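Local coordinates for peroxisomal membrane protein PEX15 (Saccharomyces cerevisiae, PDB 5VXV) that docks the AAA-ATPases PEX1 and PEX6 on the peroxisomal membrane, where their complex extracts the receptor PEX5, at residues F45-K57 with K96-N108. Numbering follows the deposited sequence. Where two conformers were deposited one is given.
Sequences FVSACDIMPSFTK and KFFRCCIKVIQFN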
ATOM      1  N   PHE A  45      -6.573  -8.033   9.631  1.00 14.10           N
ATOM      2  CA  PHE A  45      -7.316  -6.863   9.182  1.00 13.59           C
ATOM      3  C   PHE A  45      -6.706  -6.275   7.915  1.00 14.78           C
ATOM      4  O   PHE A  45      -7.415  -5.997   6.941  1.00 14.43           O
ATOM      5  CB  PHE A  45      -7.356  -5.820  10.296  1.00 15.41           C
ATOM      6  CG  PHE A  45      -7.999  -4.532   9.889  1.00 14.74           C
ATOM      7  CD1 PHE A  45      -9.368  -4.459   9.701  1.00 14.94           C
ATOM      8  CD2 PHE A  45      -7.236  -3.392   9.691  1.00 14.46           C
ATOM      9  CE1 PHE A  45      -9.966  -3.278   9.328  1.00 14.57           C
ATOM     10  CE2 PHE A  45      -7.830  -2.205   9.318  1.00 14.33           C
ATOM     11  CZ  PHE A  45      -9.195  -2.146   9.135  1.00 14.86           C
ATOM     12  N   VAL A  46      -5.385  -6.084   7.904  1.00 15.43           N
ATOM     13  CA  VAL A  46      -4.725  -5.500   6.738  1.00 15.09           C
ATOM     14  C   VAL A  46      -4.860  -6.419   5.530  1.00 15.92           C
ATOM     15  O   VAL A  46      -5.117  -5.963   4.408  1.00 15.28           O
ATOM     16  CB  VAL A  46      -3.250  -5.198   7.061  1.00 14.55           C
ATOM     17  CG1 VAL A  46      -2.510  -4.705   5.821  1.00 17.02           C
ATOM     18  CG2 VAL A  46      -3.156  -4.161   8.167  1.00 15.45           C
ATOM     19  N   SER A  47      -4.692  -7.728   5.732  1.00 14.36           N
ATOM     20  CA  SER A  47      -4.789  -8.660   4.614  1.00 15.17           C
ATOM     21  C   SER A  47      -6.198  -8.684   4.034  1.00 14.72           C
ATOM     22  O   SER A  47      -6.369  -8.739   2.809  1.00 16.22           O
ATOM     23  CB  SER A  47      -4.371 -10.061   5.059  1.00 19.41           C
ATOM     24  OG  SER A  47      -2.973 -10.122   5.276  1.00 19.22           O
ATOM     25  N   ALA A  48      -7.217  -8.645   4.893  1.00 14.34           N
ATOM     26  CA  ALA A  48      -8.593  -8.647   4.409  1.00 15.05           C
ATOM     27  C   ALA A  48      -8.906  -7.359   3.656  1.00 14.99           C
ATOM     28  O   ALA A  48      -9.496  -7.390   2.569  1.00 15.23           O
ATOM     29  CB  ALA A  48      -9.561  -8.842   5.576  1.00 15.94           C
ATOM     30  N   CYS A  49      -8.509  -6.214   4.214  1.00 14.24           N
ATOM     31  CA  CYS A  49      -8.768  -4.943   3.545  1.00 13.98           C
ATOM     32  C   CYS A  49      -8.056  -4.859   2.204  1.00 14.23           C
ATOM     33  O   CYS A  49      -8.568  -4.228   1.271  1.00 15.46           O
ATOM     34  CB  CYS A  49      -8.345  -3.782   4.443  1.00 14.51           C
ATOM     35  SG  CYS A  49      -9.456  -3.520   5.839  1.00 15.76           S
ATOM     36  N   ASP A  50      -6.882  -5.484   2.080  1.00 13.89           N
ATOM     37  CA  ASP A  50      -6.154  -5.430   0.817  1.00 15.69           C
ATOM     38  C   ASP A  50      -6.893  -6.171  -0.290  1.00 16.52           C
ATOM     39  O   ASP A  50      -6.710  -5.853  -1.471  1.00 17.19           O
ATOM     40  CB  ASP A  50      -4.747  -6.004   0.993  1.00 16.84           C
ATOM     41  CG  ASP A  50      -3.833  -5.690  -0.186  1.00 18.71           C
ATOM     42  OD1 ASP A  50      -3.790  -4.518  -0.622  1.00 19.48           O
ATOM     43  OD2 ASP A  50      -3.158  -6.618  -0.680  1.00 18.06           O
ATOM     44  N   ILE A  51      -7.727  -7.154   0.062  1.00 17.02           N
ATOM     45  CA  ILE A  51      -8.465  -7.906  -0.947  1.00 16.73           C
ATOM     46  C   ILE A  51      -9.721  -7.158  -1.389  1.00 16.98           C
ATOM     47  O   ILE A  51     -10.142  -7.285  -2.544  1.00 17.92           O
ATOM     48  CB  ILE A  51      -8.813  -9.309  -0.417  1.00 17.46           C
ATOM     49  CG1 ILE A  51      -7.537 -10.125  -0.191  1.00 18.61           C
ATOM     50  CG2 ILE A  51      -9.732 -10.049  -1.391  1.00 19.26           C
ATOM     51  CD1 ILE A  51      -7.748 -11.403   0.598  1.00 18.60           C
HETATM   52  N   MSE A  52     -10.346  -6.391  -0.501  1.00 19.12           N
HETATM   53  CA  MSE A  52     -11.552  -5.643  -0.862  1.00 21.67           C
HETATM   54  C   MSE A  52     -11.282  -4.719  -2.048  1.00 23.32           C
HETATM   55  O   MSE A  52     -10.313  -3.967  -2.022  1.00 23.46           O
HETATM   56  CB  MSE A  52     -12.051  -4.809   0.321  1.00 20.94           C
HETATM   57  CG  MSE A  52     -12.578  -5.610   1.499  1.00 20.60           C
HETATM   58 SE   MSE A  52     -14.165  -6.668   1.095  0.71 21.82          SE
HETATM   59  CE  MSE A  52     -15.240  -5.327   0.174  1.00 29.14           C
ATOM     60  N   PRO A  53     -12.129  -4.766  -3.085  1.00 24.88           N
ATOM     61  CA  PRO A  53     -11.958  -3.804  -4.191  1.00 26.89           C
ATOM     62  C   PRO A  53     -11.994  -2.363  -3.720  1.00 26.30           C
ATOM     63  O   PRO A  53     -11.225  -1.526  -4.208  1.00 27.80           O
ATOM     64  CB  PRO A  53     -13.133  -4.120  -5.130  1.00 28.81           C
ATOM     65  CG  PRO A  53     -13.595  -5.473  -4.756  1.00 29.37           C
ATOM     66  CD  PRO A  53     -13.264  -5.678  -3.312  1.00 26.65           C
ATOM     67  N   SER A  54     -12.882  -2.058  -2.778  1.00 24.28           N
ATOM     68  CA  SER A  54     -12.988  -0.730  -2.190  1.00 23.75           C
ATOM     69  C   SER A  54     -13.689  -0.880  -0.847  1.00 22.10           C
ATOM     70  O   SER A  54     -14.192  -1.952  -0.506  1.00 23.32           O
ATOM     71  CB  SER A  54     -13.745   0.235  -3.106  1.00 28.32           C
ATOM     72  OG  SER A  54     -15.129  -0.057  -3.120  1.00 30.41           O
ATOM     73  N   PHE A  55     -13.737   0.218  -0.094  0.52 21.56           N
ATOM     74  CA  PHE A  55     -14.361   0.231   1.225  0.52 22.98           C
ATOM     75  C   PHE A  55     -15.754   0.852   1.214  0.52 26.74           C
ATOM     76  O   PHE A  55     -16.344   1.044   2.281  0.52 28.97           O
ATOM     77  CB  PHE A  55     -13.478   0.987   2.215  0.52 21.52           C
ATOM     78  CG  PHE A  55     -12.088   0.435   2.337  0.52 20.49           C
ATOM     79  CD1 PHE A  55     -11.869  -0.932   2.381  0.52 20.06           C
ATOM     80  CD2 PHE A  55     -10.999   1.285   2.402  0.52 19.88           C
ATOM     81  CE1 PHE A  55     -10.590  -1.439   2.494  0.52 19.34           C
ATOM     82  CE2 PHE A  55      -9.717   0.786   2.514  0.52 19.08           C
ATOM     83  CZ  PHE A  55      -9.511  -0.579   2.559  0.52 18.99           C
ATOM     84  N   THR A  56     -16.309   1.114   0.037  1.00 27.52           N
ATOM     85  CA  THR A  56     -17.515   1.922  -0.093  1.00 28.67           C
ATOM     86  C   THR A  56     -18.815   1.132  -0.019  1.00 30.78           C
ATOM     87  O   THR A  56     -19.864   1.732   0.238  1.00 34.41           O
ATOM     88  CB  THR A  56     -17.485   2.698  -1.415  1.00 29.89           C
ATOM     89  OG1 THR A  56     -17.451   1.777  -2.512  1.00 30.88           O
ATOM     90  CG2 THR A  56     -16.263   3.601  -1.472  1.00 30.22           C
ATOM     91  N   LYS A  57     -18.783  -0.181  -0.233  1.00 29.36           N
ATOM     92  CA  LYS A  57     -20.000  -0.984  -0.237  1.00 37.08           C
ATOM     93  C   LYS A  57     -20.296  -1.622   1.115  1.00 40.10           C
ATOM     94  O   LYS A  57     -21.248  -2.402   1.220  1.00 42.12           O
ATOM     95  CB  LYS A  57     -19.903  -2.078  -1.306  1.00 39.76           C
ATOM     96  N   LYS A  96       0.858  -3.625   1.571  1.00 14.61           N
ATOM     97  CA  LYS A  96      -0.589  -3.755   1.721  1.00 13.64           C
ATOM     98  C   LYS A  96      -1.181  -2.531   2.407  1.00 13.39           C
ATOM     99  O   LYS A  96      -2.224  -2.018   1.987  1.00 13.99           O
ATOM    100  CB  LYS A  96      -0.938  -5.021   2.509  1.00 12.90           C
ATOM    101  CG  LYS A  96      -0.681  -6.325   1.771  1.00 12.88           C
ATOM    102  CD  LYS A  96      -1.225  -7.522   2.540  1.00 14.25           C
ATOM    103  CE  LYS A  96      -0.928  -8.821   1.806  1.00 15.68           C
ATOM    104  NZ  LYS A  96      -1.518 -10.018   2.480  1.00 15.57           N
ATOM    105  N   PHE A  97      -0.532  -2.050   3.472  1.00 12.65           N
ATOM    106  CA  PHE A  97      -1.030  -0.876   4.177  1.00 13.13           C
ATOM    107  C   PHE A  97      -1.114   0.329   3.247  1.00 13.88           C
ATOM    108  O   PHE A  97      -2.130   1.032   3.214  1.00 13.39           O
ATOM    109  CB  PHE A  97      -0.136  -0.570   5.379  1.00 14.87           C
ATOM    110  CG  PHE A  97      -0.500   0.698   6.093  1.00 17.22           C
ATOM    111  CD1 PHE A  97      -1.474   0.702   7.080  1.00 20.09           C
ATOM    112  CD2 PHE A  97       0.124   1.892   5.771  1.00 18.17           C
ATOM    113  CE1 PHE A  97      -1.814   1.873   7.728  1.00 19.96           C
ATOM    114  CE2 PHE A  97      -0.211   3.065   6.418  1.00 20.21           C
ATOM    115  CZ  PHE A  97      -1.182   3.055   7.397  1.00 19.80           C
ATOM    116  N   PHE A  98      -0.052   0.585   2.478  1.00 13.76           N
ATOM    117  CA  PHE A  98      -0.081   1.713   1.553  1.00 12.64           C
ATOM    118  C   PHE A  98      -1.207   1.556   0.535  1.00 13.53           C
ATOM    119  O   PHE A  98      -1.899   2.528   0.210  1.00 13.78           O
ATOM    120  CB  PHE A  98       1.272   1.864   0.848  1.00 13.39           C
ATOM    121  CG  PHE A  98       2.365   2.439   1.720  1.00 13.03           C
ATOM    122  CD1 PHE A  98       2.102   3.476   2.602  1.00 13.18           C
ATOM    123  CD2 PHE A  98       3.657   1.941   1.654  1.00 14.21           C
ATOM    124  CE1 PHE A  98       3.104   4.004   3.397  1.00 14.18           C
ATOM    125  CE2 PHE A  98       4.663   2.467   2.448  1.00 14.74           C
ATOM    126  CZ  PHE A  98       4.383   3.499   3.320  1.00 13.76           C
ATOM    127  N   ARG A  99      -1.422   0.338   0.034  1.00 13.08           N
ATOM    128  CA  ARG A  99      -2.506   0.130  -0.922  1.00 12.15           C
ATOM    129  C   ARG A  99      -3.860   0.425  -0.285  1.00 12.60           C
ATOM    130  O   ARG A  99      -4.771   0.929  -0.953  1.00 12.96           O
ATOM    131  CB  ARG A  99      -2.466  -1.294  -1.472  1.00 13.17           C
ATOM    132  CG  ARG A  99      -1.334  -1.539  -2.459  1.00 14.55           C
ATOM    133  CD  ARG A  99      -1.572  -2.793  -3.293  1.00 16.48           C
ATOM    134  NE  ARG A  99      -1.483  -4.015  -2.496  1.00 15.88           N
ATOM    135  CZ  ARG A  99      -0.389  -4.760  -2.363  1.00 18.22           C
ATOM    136  NH1 ARG A  99       0.741  -4.428  -2.976  1.00 19.48           N
ATOM    137  NH2 ARG A  99      -0.425  -5.850  -1.612  1.00 19.21           N
ATOM    138  N   CYS A 100      -4.012   0.123   1.007  1.00 13.10           N
ATOM    139  CA  CYS A 100      -5.264   0.430   1.694  1.00 12.52           C
ATOM    140  C   CYS A 100      -5.462   1.935   1.835  1.00 13.38           C
ATOM    141  O   CYS A 100      -6.580   2.436   1.674  1.00 14.13           O
ATOM    142  CB  CYS A 100      -5.295  -0.250   3.063  1.00 13.31           C
ATOM    143  SG  CYS A 100      -5.451  -2.049   2.979  1.00 15.01           S
ATOM    144  N   CYS A 101      -4.391   2.676   2.134  1.00 13.92           N
ATOM    145  CA  CYS A 101      -4.494   4.133   2.170  1.00 13.27           C
ATOM    146  C   CYS A 101      -4.897   4.680   0.807  1.00 13.57           C
ATOM    147  O   CYS A 101      -5.713   5.604   0.713  1.00 14.63           O
ATOM    148  CB  CYS A 101      -3.165   4.746   2.613  1.00 13.88           C
ATOM    149  SG  CYS A 101      -2.672   4.340   4.304  1.00 16.25           S
ATOM    150  N   ILE A 102      -4.335   4.114  -0.260  1.00 13.65           N
ATOM    151  CA  ILE A 102      -4.676   4.542  -1.613  1.00 13.45           C
ATOM    152  C   ILE A 102      -6.151   4.285  -1.897  1.00 14.90           C
ATOM    153  O   ILE A 102      -6.832   5.108  -2.519  1.00 14.12           O
ATOM    154  CB  ILE A 102      -3.764   3.824  -2.626  1.00 13.38           C
ATOM    155  CG1 ILE A 102      -2.324   4.328  -2.483  1.00 13.92           C
ATOM    156  CG2 ILE A 102      -4.262   4.016  -4.057  1.00 15.42           C
ATOM    157  CD1 ILE A 102      -1.289   3.434  -3.129  1.00 14.59           C
ATOM    158  N   LYS A 103      -6.664   3.143  -1.439  1.00 14.88           N
ATOM    159  CA  LYS A 103      -8.061   2.803  -1.696  0.53 15.30           C
ATOM    160  C   LYS A 103      -9.009   3.808  -1.057  1.00 14.68           C
ATOM    161  O   LYS A 103     -10.080   4.090  -1.608  1.00 14.93           O
ATOM    162  CB  LYS A 103      -8.361   1.393  -1.195  0.53 16.05           C
ATOM    163  CG  LYS A 103      -7.925   0.310  -2.164  0.53 17.58           C
ATOM    164  CD  LYS A 103      -8.143  -1.076  -1.595  0.53 19.78           C
ATOM    165  CE  LYS A 103      -7.600  -2.142  -2.531  0.53 20.39           C
ATOM    166  NZ  LYS A 103      -7.646  -3.495  -1.915  0.53 20.99           N
ATOM    167  N   VAL A 104      -8.638   4.359   0.100  1.00 14.41           N
ATOM    168  CA  VAL A 104      -9.463   5.384   0.740  1.00 16.24           C
ATOM    169  C   VAL A 104      -9.497   6.642  -0.119  1.00 15.53           C
ATOM    170  O   VAL A 104     -10.565   7.190  -0.412  1.00 16.52           O
ATOM    171  CB  VAL A 104      -8.939   5.686   2.158  1.00 17.70           C
ATOM    172  CG1 VAL A 104      -9.605   6.939   2.734  1.00 18.64           C
ATOM    173  CG2 VAL A 104      -9.175   4.496   3.075  1.00 18.06           C
ATOM    174  N   ILE A 105      -8.322   7.120  -0.530  1.00 15.62           N
ATOM    175  CA  ILE A 105      -8.253   8.330  -1.343  1.00 16.30           C
ATOM    176  C   ILE A 105      -9.007   8.133  -2.650  1.00 17.29           C
ATOM    177  O   ILE A 105      -9.722   9.029  -3.113  1.00 18.52           O
ATOM    178  CB  ILE A 105      -6.781   8.710  -1.596  1.00 17.54           C
ATOM    179  CG1 ILE A 105      -6.074   9.020  -0.272  1.00 18.48           C
ATOM    180  CG2 ILE A 105      -6.684   9.909  -2.541  1.00 19.28           C
ATOM    181  CD1 ILE A 105      -4.564   9.129  -0.389  1.00 20.50           C
ATOM    182  N   GLN A 106      -8.865   6.956  -3.257  1.00 17.82           N
ATOM    183  CA  GLN A 106      -9.382   6.737  -4.604  1.00 20.17           C
ATOM    184  C   GLN A 106     -10.905   6.650  -4.622  1.00 21.08           C
ATOM    185  O   GLN A 106     -11.545   7.164  -5.547  1.00 22.62           O
ATOM    186  CB  GLN A 106      -8.761   5.466  -5.182  1.00 21.64           C
ATOM    187  CG  GLN A 106      -9.186   5.137  -6.599  1.00 26.39           C
ATOM    188  CD  GLN A 106      -8.486   3.902  -7.131  1.00 30.96           C
ATOM    189  OE1 GLN A 106      -7.641   3.314  -6.455  1.00 30.46           O
ATOM    190  NE2 GLN A 106      -8.836   3.498  -8.345  1.00 33.71           N
ATOM    191  N   PHE A 107     -11.507   6.004  -3.621  1.00 20.29           N
ATOM    192  CA  PHE A 107     -12.928   5.684  -3.668  1.00 22.80           C
ATOM    193  C   PHE A 107     -13.768   6.353  -2.589  1.00 24.58           C
ATOM    194  O   PHE A 107     -14.947   6.622  -2.834  1.00 25.29           O
ATOM    195  CB  PHE A 107     -13.135   4.163  -3.571  1.00 22.99           C
ATOM    196  CG  PHE A 107     -12.491   3.392  -4.688  1.00 23.18           C
ATOM    197  CD1 PHE A 107     -12.967   3.497  -5.985  1.00 27.36           C
ATOM    198  CD2 PHE A 107     -11.414   2.559  -4.442  1.00 22.79           C
ATOM    199  CE1 PHE A 107     -12.377   2.788  -7.016  1.00 28.84           C
ATOM    200  CE2 PHE A 107     -10.820   1.846  -5.467  1.00 25.10           C
ATOM    201  CZ  PHE A 107     -11.303   1.962  -6.757  1.00 28.00           C
ATOM    202  N   ASN A 108     -13.216   6.618  -1.405  1.00 24.56           N
ATOM    203  CA  ASN A 108     -14.006   7.216  -0.337  1.00 27.11           C
ATOM    204  C   ASN A 108     -14.047   8.736  -0.403  1.00 30.72           C
ATOM    205  O   ASN A 108     -14.984   9.338   0.132  1.00 34.48           O
ATOM    206  CB  ASN A 108     -13.470   6.781   1.030  1.00 24.32           C
ATOM    207  CG  ASN A 108     -13.851   5.355   1.375  1.00 25.46           C
ATOM    208  OD1 ASN A 108     -13.051   4.433   1.226  1.00 26.56           O
ATOM    209  ND2 ASN A 108     -15.084   5.166   1.838  1.00 24.87           N
TER
HETATM  210  O   HOH W   1      -4.163  -9.987   1.503  1.00 19.82           O
HETATM  211  O   HOH W   2      -5.393  -2.424  -0.367  1.00 21.14           O
HETATM  212  O   HOH W   3     -12.345   2.747  -0.572  1.00 19.65           O
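Arg99 grips Asp50 side-on: Arg99 NE donates to Asp50 OD1 at 3.0 Å, on that oxygen's syn lone pair, while NH2 meets OD2 on its syn side, 33° out of the carboxylate plane. The bend at chi3 of Arg99 (-68°) lays the guanidinium beside the acid, and the Lys96 side chain crosses that of Asp50 at about a right angle, its CG 3.5 Å from Asp50 OD2. A lysine in place of Arg99 would probably lose the two-pronged grip, leaving one oxygen of Asp50 without its N-H and the carboxylate freer to turn. Next to this pair, Lys103 runs extended beyond CG to the C-terminal end of helix 39-51, where NZ donates to Met52 O (2.7 Å) and, weakly, to Cys49 O; water 2 links it to Asp50 OD1. An ammonium among carbonyls at a helix C-terminus probably also gains from the helix dipole. In this mainly alpha-helical, probably cytoplasmic part of the protein, segments 45-51 and 96-108 run at 49° to each other, with helix 60-70 packing against Cys100 and Val104. The tight part lies here: Cys100 SG sits 3.7 Å from Cys49 CB, and Val104 CG2 meets the Phe55 ring at its edge, 3.8 Å from CD2. Water 3 fills the join between Phe55 N, Lys103 O and Asn108 OD1. On the solvent side, exposed Thr56 touches exposed Phe107 through CG2, and Ser54 CB approaches that ring obliquely.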